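Long-range contacts in EccE5 (Mycobacterium xenopi RIVM700367, PDB 7B9F), which is probably a membrane-anchored component of the mycobacterial ESX-5 type VII secretion system, which exports proteins across the inner membrane: residues Ala148-Phe153 / Leu316-Gly321; Leu157-Ile162 / Val201-Pro206. All coordinates share one frame; numbering follows the deposited sequence.

Contacts 1 and 2 both reach one antiparallel sheet, their centres about 10 Å apart. Strand 159-166 is the element between them: it pairs with strand 196-204 in contact 2 and with strand 310-319, which carries half of contact 1. The backbone joins the two sites directly through a probable hydrogen bond between Leu-316 N and Ile-160 O, 2.6 Å apart. Side chains continue the connection, since Leu-150 CD1 packs 3.6 Å from Ile-160 CG1. Along the sequence, both segments of contact 2 fall between those of contact 1. Contact 2 builds the sheet itself, whereas contact 1 lays the loop before strand 159-166 against the end of strand 310-319 and its turn.

Contact 1: Ala148-Phe153 / Leu316-Gly321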
loop_
_atom_site.group_PDB
_atom_site.type_symbol
_atom_site.label_atom_id
_atom_site.label_comp_id
_atom_site.label_asym_id
_atom_site.label_seq_id
_atom_site.Cartn_x
_atom_site.Cartn_y
_atom_site.Cartn_z
ATOM N N ALA A 148 6.560 2.521 -36.169
ATOM C CA ALA A 148 5.959 3.170 -35.012
ATOM C C ALA A 148 4.850 2.321 -34.414
ATOM O O ALA A 148 4.600 2.390 -33.207
ATOM C CB ALA A 148 5.421 4.546 -35.402
ATOM N N ARG A 149 4.185 1.511 -35.228
ATOM C CA ARG A 149 3.118 0.650 -34.746
ATOM C C ARG A 149 3.632 -0.706 -34.302
ATOM O O ARG A 149 2.829 -1.589 -33.994
ATOM C CB ARG A 149 2.041 0.476 -35.818
ATOM C CG ARG A 149 1.462 1.778 -36.361
ATOM C CD ARG A 149 1.195 2.813 -35.274
ATOM N NE ARG A 149 0.175 2.393 -34.322
ATOM C CZ ARG A 149 -1.125 2.589 -34.496
ATOM N NH1 ARG A 149 -1.563 3.193 -35.589
ATOM N NH2 ARG A 149 -1.986 2.180 -33.577
ATOM N N LEU A 150 4.950 -0.895 -34.286
ATOM C CA LEU A 150 5.519 -2.091 -33.683
ATOM C C LEU A 150 5.268 -2.114 -32.183
ATOM O O LEU A 150 4.904 -3.153 -31.624
ATOM C CB LEU A 150 7.015 -2.148 -33.974
ATOM C CG LEU A 150 7.817 -3.379 -33.574
ATOM C CD1 LEU A 150 8.815 -3.706 -34.653
ATOM C CD2 LEU A 150 8.542 -3.120 -32.274
ATOM N N ARG A 151 5.463 -0.986 -31.518
ATOM C CA ARG A 151 5.190 -0.849 -30.091
ATOM C C ARG A 151 3.872 -0.108 -29.944
ATOM O O ARG A 151 3.837 1.124 -29.959
ATOM C CB ARG A 151 6.308 -0.097 -29.381
ATOM C CG ARG A 151 7.132 -0.940 -28.441
ATOM C CD ARG A 151 8.257 -0.134 -27.828
ATOM N NE ARG A 151 9.180 0.371 -28.835
ATOM C CZ ARG A 151 10.343 -0.198 -29.124
ATOM N NH1 ARG A 151 10.722 -1.291 -28.479
ATOM N NH2 ARG A 151 11.127 0.325 -30.055
ATOM N N GLN A 152 2.786 -0.853 -29.798
ATOM C CA GLN A 152 1.494 -0.244 -29.526
ATOM C C GLN A 152 1.386 0.009 -28.026
ATOM O O GLN A 152 2.388 0.008 -27.307
ATOM C CB GLN A 152 0.381 -1.112 -30.083
ATOM C CG GLN A 152 0.615 -1.454 -31.530
ATOM C CD GLN A 152 -0.605 -2.010 -32.201
ATOM O OE1 GLN A 152 -1.675 -2.062 -31.607
ATOM N NE2 GLN A 152 -0.458 -2.428 -33.448
ATOM N N PHE A 153 0.166 0.262 -27.544
ATOM C CA PHE A 153 -0.007 0.774 -26.187
ATOM C C PHE A 153 0.470 -0.219 -25.138
ATOM O O PHE A 153 1.145 0.162 -24.177
ATOM C CB PHE A 153 -1.469 1.122 -25.955
ATOM C CG PHE A 153 -2.017 2.070 -26.957
ATOM C CD1 PHE A 153 -1.587 3.380 -26.994
ATOM C CD2 PHE A 153 -2.950 1.649 -27.879
ATOM C CE1 PHE A 153 -2.089 4.253 -27.924
ATOM C CE2 PHE A 153 -3.455 2.517 -28.810
ATOM C CZ PHE A 153 -3.023 3.821 -28.835
ATOM N N LEU A 316 11.806 -5.353 -39.515
ATOM C CA LEU A 316 11.867 -4.387 -38.430
ATOM C C LEU A 316 11.733 -5.119 -37.105
ATOM O O LEU A 316 10.803 -5.907 -36.922
ATOM C CB LEU A 316 10.758 -3.351 -38.565
ATOM C CG LEU A 316 10.653 -2.650 -39.912
ATOM C CD1 LEU A 316 9.327 -1.941 -40.006
ATOM C CD2 LEU A 316 11.785 -1.673 -40.076
ATOM N N ARG A 317 12.653 -4.861 -36.187
ATOM C CA ARG A 317 12.635 -5.490 -34.878
ATOM C C ARG A 317 12.835 -4.439 -33.800
ATOM O O ARG A 317 13.550 -3.459 -34.017
ATOM C CB ARG A 317 13.745 -6.539 -34.760
ATOM C CG ARG A 317 13.534 -7.778 -35.589
ATOM C CD ARG A 317 14.307 -8.932 -34.997
ATOM N NE ARG A 317 13.708 -9.390 -33.751
ATOM C CZ ARG A 317 14.377 -9.537 -32.616
ATOM N NH1 ARG A 317 15.670 -9.254 -32.569
ATOM N NH2 ARG A 317 13.754 -9.960 -31.524
ATOM N N PRO A 318 12.226 -4.615 -32.630
ATOM C CA PRO A 318 12.584 -3.765 -31.494
ATOM C C PRO A 318 13.975 -4.111 -31.006
ATOM O O PRO A 318 14.384 -5.272 -31.017
ATOM C CB PRO A 318 11.525 -4.097 -30.446
ATOM C CG PRO A 318 11.085 -5.455 -30.777
ATOM C CD PRO A 318 11.269 -5.662 -32.249
ATOM N N ARG A 319 14.710 -3.090 -30.578
ATOM C CA ARG A 319 16.104 -3.302 -30.212
ATOM C C ARG A 319 16.509 -2.186 -29.262
ATOM O O ARG A 319 16.576 -1.025 -29.677
ATOM C CB ARG A 319 16.982 -3.314 -31.457
ATOM C CG ARG A 319 18.416 -3.754 -31.232
ATOM C CD ARG A 319 18.507 -5.237 -30.888
ATOM N NE ARG A 319 18.578 -5.486 -29.452
ATOM C CZ ARG A 319 18.189 -6.618 -28.874
ATOM N NH1 ARG A 319 17.701 -7.606 -29.613
ATOM N NH2 ARG A 319 18.291 -6.764 -27.559
ATOM N N HIS A 320 16.764 -2.544 -28.000
ATOM C CA HIS A 320 17.279 -1.627 -26.978
ATOM C C HIS A 320 16.377 -0.409 -26.804
ATOM O O HIS A 320 16.848 0.710 -26.594
ATOM C CB HIS A 320 18.711 -1.196 -27.298
ATOM C CG HIS A 320 19.623 -2.334 -27.631
ATOM N ND1 HIS A 320 20.366 -2.376 -28.790
ATOM C CD2 HIS A 320 19.908 -3.475 -26.959
ATOM C CE1 HIS A 320 21.073 -3.491 -28.818
ATOM N NE2 HIS A 320 20.813 -4.176 -27.719
ATOM N N GLY A 321 15.069 -0.624 -26.906
ATOM C CA GLY A 321 14.118 0.461 -26.852
ATOM C C GLY A 321 13.889 1.171 -28.163
ATOM O O GLY A 321 12.963 1.987 -28.254
#
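Leu-150 and Pro-318 face each other with their CA atoms 7.6 Å apart, where the loop before strand 159-166 packs on the turn end of the β-hairpin 310-319/322-331. That spacing leaves room for side chains between the backbones, and no hydrogen bond joins the two segments. Leu-150 occupies this interval from the loop side. Its CG lies anti to the backbone N (chi1 -174°), and the branched end beyond it crosses the proline at about a right angle. CD2 rests on the ring, 3.6 Å from Pro-318 CB, while CD1 comes within 3.7 Å of Leu-316 O. A branched aliphatic chain suits this buried place because its two methyls can touch ring and backbone at once. Proline supplies a compact apolar surface without needing a strand partner for its nitrogen. Nearer the solvent, Arg-151 bends at chi3 and brings its guanidinium over the type I' turn that follows Arg-319. NH2 makes a weak hydrogen bond with Gly-322 O, at the start of strand 322-331, and Arg-151 NH1 lies 3.5 Å from Pro-318 CB. Gly-321 has backbone angles at which a CB would press on the preceding carbonyl oxygen. Its own carbonyl lies over one guanidinium face: Gly-321 O is 3.1 Å from Arg-151 NH2, but the angle is too poor for a hydrogen bond.

Contact 2: Leu157-Ile162 / Val201-Pro206; sequences LDAIDI and VLRMDP
Ile-160 and Asp-161 pair with Leu-202 and Val-201 in a buried antiparallel strand contact inside the EccE5 sheet, between strand 159-166 and strand 196-204. The strand axes approach to 5.3 Å, their directions 165° apart. Asp-161 and Val-201 form a hydrogen-bonded pair: Asp-161 N donates to Val-201 O at 3.2 Å, and Val-201 N donates back to Asp-161 O. Beyond the regular pairing, Asp-158 N bonds to Arg-203 O at 2.8 Å. Ile-160 and Leu-202 are the non-hydrogen-bonded pair, and their side chains lie side by side on the face covered by helix 219-234. Leu-202 CD2 lies 3.5 Å from Ile-160 CD1 and 3.7 Å from Leu-157 CD2, so one methyl bridges two aliphatic neighbours. β-Branched Ile-160 and Val-201 suit extended strands. The face with Ala-159 and Val-201 also carries a charged pair. Arg-203, extended from CG to NE, runs back across the strands to Asp-161, a buried acid whose OD1 pairs with Arg-315. The arginines' like-charged ends lie close together, and the shared carboxylate probably offsets their repulsion. Its plane is turned 54° from the Arg-203 guanidinium, and Asp-161 OD2 meets Arg-203 NH1 at the guanidinium edge in a salt bridge whose modelled 2.4 Å spacing is doubtful.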
loop_
_atom_site.group_PDB
_atom_site.type_symbol
_atom_site.label_atom_id
_atom_site.label_comp_id
_atom_site.label_asym_id
_atom_site.label_seq_id
_atom_site.Cartn_x
_atom_site.Cartn_y
_atom_site.Cartn_z
ATOM N N LEU A 157 5.030 -6.372 -30.431
ATOM C CA LEU A 157 5.223 -7.284 -31.548
ATOM C C LEU A 157 6.696 -7.635 -31.694
ATOM O O LEU A 157 7.573 -6.798 -31.476
ATOM C CB LEU A 157 4.687 -6.660 -32.832
ATOM C CG LEU A 157 3.222 -6.936 -33.171
ATOM C CD1 LEU A 157 2.263 -6.468 -32.099
ATOM C CD2 LEU A 157 2.881 -6.258 -34.464
ATOM N N ASP A 158 6.972 -8.891 -32.043
ATOM C CA ASP A 158 8.362 -9.323 -32.149
ATOM C C ASP A 158 9.033 -8.807 -33.409
ATOM O O ASP A 158 10.214 -8.453 -33.377
ATOM C CB ASP A 158 8.461 -10.842 -32.105
ATOM C CG ASP A 158 8.116 -11.405 -30.754
ATOM O OD1 ASP A 158 8.331 -10.705 -29.743
ATOM O OD2 ASP A 158 7.650 -12.558 -30.703
ATOM N N ALA A 159 8.323 -8.786 -34.530
ATOM C CA ALA A 159 8.955 -8.389 -35.776
ATOM C C ALA A 159 7.901 -7.881 -36.740
ATOM O O ALA A 159 6.742 -8.294 -36.700
ATOM C CB ALA A 159 9.729 -9.549 -36.406
ATOM N N ILE A 160 8.326 -6.976 -37.613
ATOM C CA ILE A 160 7.508 -6.488 -38.711
ATOM C C ILE A 160 8.303 -6.753 -39.976
ATOM O O ILE A 160 9.420 -6.245 -40.119
ATOM C CB ILE A 160 7.216 -4.988 -38.589
ATOM C CG1 ILE A 160 6.516 -4.678 -37.276
ATOM C CG2 ILE A 160 6.342 -4.543 -39.742
ATOM C CD1 ILE A 160 5.246 -5.341 -37.123
ATOM N N ASP A 161 7.758 -7.539 -40.888
ATOM C CA ASP A 161 8.454 -7.808 -42.136
ATOM C C ASP A 161 7.689 -7.183 -43.289
ATOM O O ASP A 161 6.541 -7.550 -43.546
ATOM C CB ASP A 161 8.631 -9.306 -42.367
ATOM C CG ASP A 161 9.561 -9.944 -41.363
ATOM O OD1 ASP A 161 10.337 -9.209 -40.728
ATOM O OD2 ASP A 161 9.520 -11.183 -41.211
ATOM N N ILE A 162 8.324 -6.242 -43.977
ATOM C CA ILE A 162 7.803 -5.775 -45.252
ATOM C C ILE A 162 8.171 -6.812 -46.297
ATOM O O ILE A 162 9.348 -7.130 -46.472
ATOM C CB ILE A 162 8.376 -4.403 -45.628
ATOM C CG1 ILE A 162 7.944 -3.301 -44.660
ATOM C CG2 ILE A 162 7.952 -4.036 -47.029
ATOM C CD1 ILE A 162 8.876 -3.082 -43.492
ATOM N N VAL A 201 3.721 -8.564 -42.695
ATOM C CA VAL A 201 3.418 -9.740 -41.889
ATOM C C VAL A 201 3.840 -9.471 -40.453
ATOM O O VAL A 201 4.855 -8.811 -40.204
ATOM C CB VAL A 201 4.049 -11.025 -42.454
ATOM C CG1 VAL A 201 3.665 -11.188 -43.909
ATOM C CG2 VAL A 201 5.540 -11.060 -42.288
ATOM N N LEU A 202 3.021 -9.924 -39.515
ATOM C CA LEU A 202 3.113 -9.540 -38.116
ATOM C C LEU A 202 3.517 -10.758 -37.301
ATOM O O LEU A 202 2.951 -11.836 -37.487
ATOM C CB LEU A 202 1.757 -9.031 -37.634
ATOM C CG LEU A 202 1.197 -7.749 -38.254
ATOM C CD1 LEU A 202 -0.196 -7.484 -37.753
ATOM C CD2 LEU A 202 2.061 -6.565 -38.046
ATOM N N ARG A 203 4.476 -10.602 -36.400
ATOM C CA ARG A 203 4.825 -11.674 -35.478
ATOM C C ARG A 203 4.632 -11.243 -34.033
ATOM O O ARG A 203 5.029 -10.142 -33.647
ATOM C CB ARG A 203 6.260 -12.147 -35.692
ATOM C CG ARG A 203 6.455 -12.931 -36.963
ATOM C CD ARG A 203 7.845 -13.542 -37.041
ATOM N NE ARG A 203 7.997 -14.389 -38.219
ATOM C CZ ARG A 203 8.188 -13.945 -39.455
ATOM N NH1 ARG A 203 8.269 -12.645 -39.700
ATOM N NH2 ARG A 203 8.308 -14.809 -40.451
ATOM N N MET A 204 4.020 -12.117 -33.233
ATOM C CA MET A 204 3.828 -11.846 -31.815
ATOM C C MET A 204 4.009 -13.126 -31.017
ATOM O O MET A 204 3.534 -14.188 -31.424
ATOM C CB MET A 204 2.437 -11.268 -31.531
ATOM C CG MET A 204 2.219 -10.914 -30.066
ATOM S SD MET A 204 0.610 -10.213 -29.690
ATOM C CE MET A 204 -0.418 -11.663 -29.866
ATOM N N ASP A 205 4.679 -13.019 -29.871
ATOM C CA ASP A 205 4.778 -14.113 -28.917
ATOM C C ASP A 205 3.892 -13.749 -27.738
ATOM O O ASP A 205 4.105 -12.691 -27.130
ATOM C CB ASP A 205 6.229 -14.314 -28.466
ATOM C CG ASP A 205 6.396 -15.338 -27.330
ATOM O OD1 ASP A 205 5.442 -16.042 -26.932
ATOM O OD2 ASP A 205 7.529 -15.430 -26.813
ATOM N N PRO A 206 2.888 -14.559 -27.400
ATOM C CA PRO A 206 2.054 -14.244 -26.233
ATOM C C PRO A 206 2.821 -14.214 -24.932
ATOM O O PRO A 206 2.433 -13.485 -24.014
ATOM C CB PRO A 206 1.019 -15.374 -26.232
ATOM C CG PRO A 206 0.953 -15.808 -27.613
ATOM C CD PRO A 206 2.361 -15.718 -28.127
#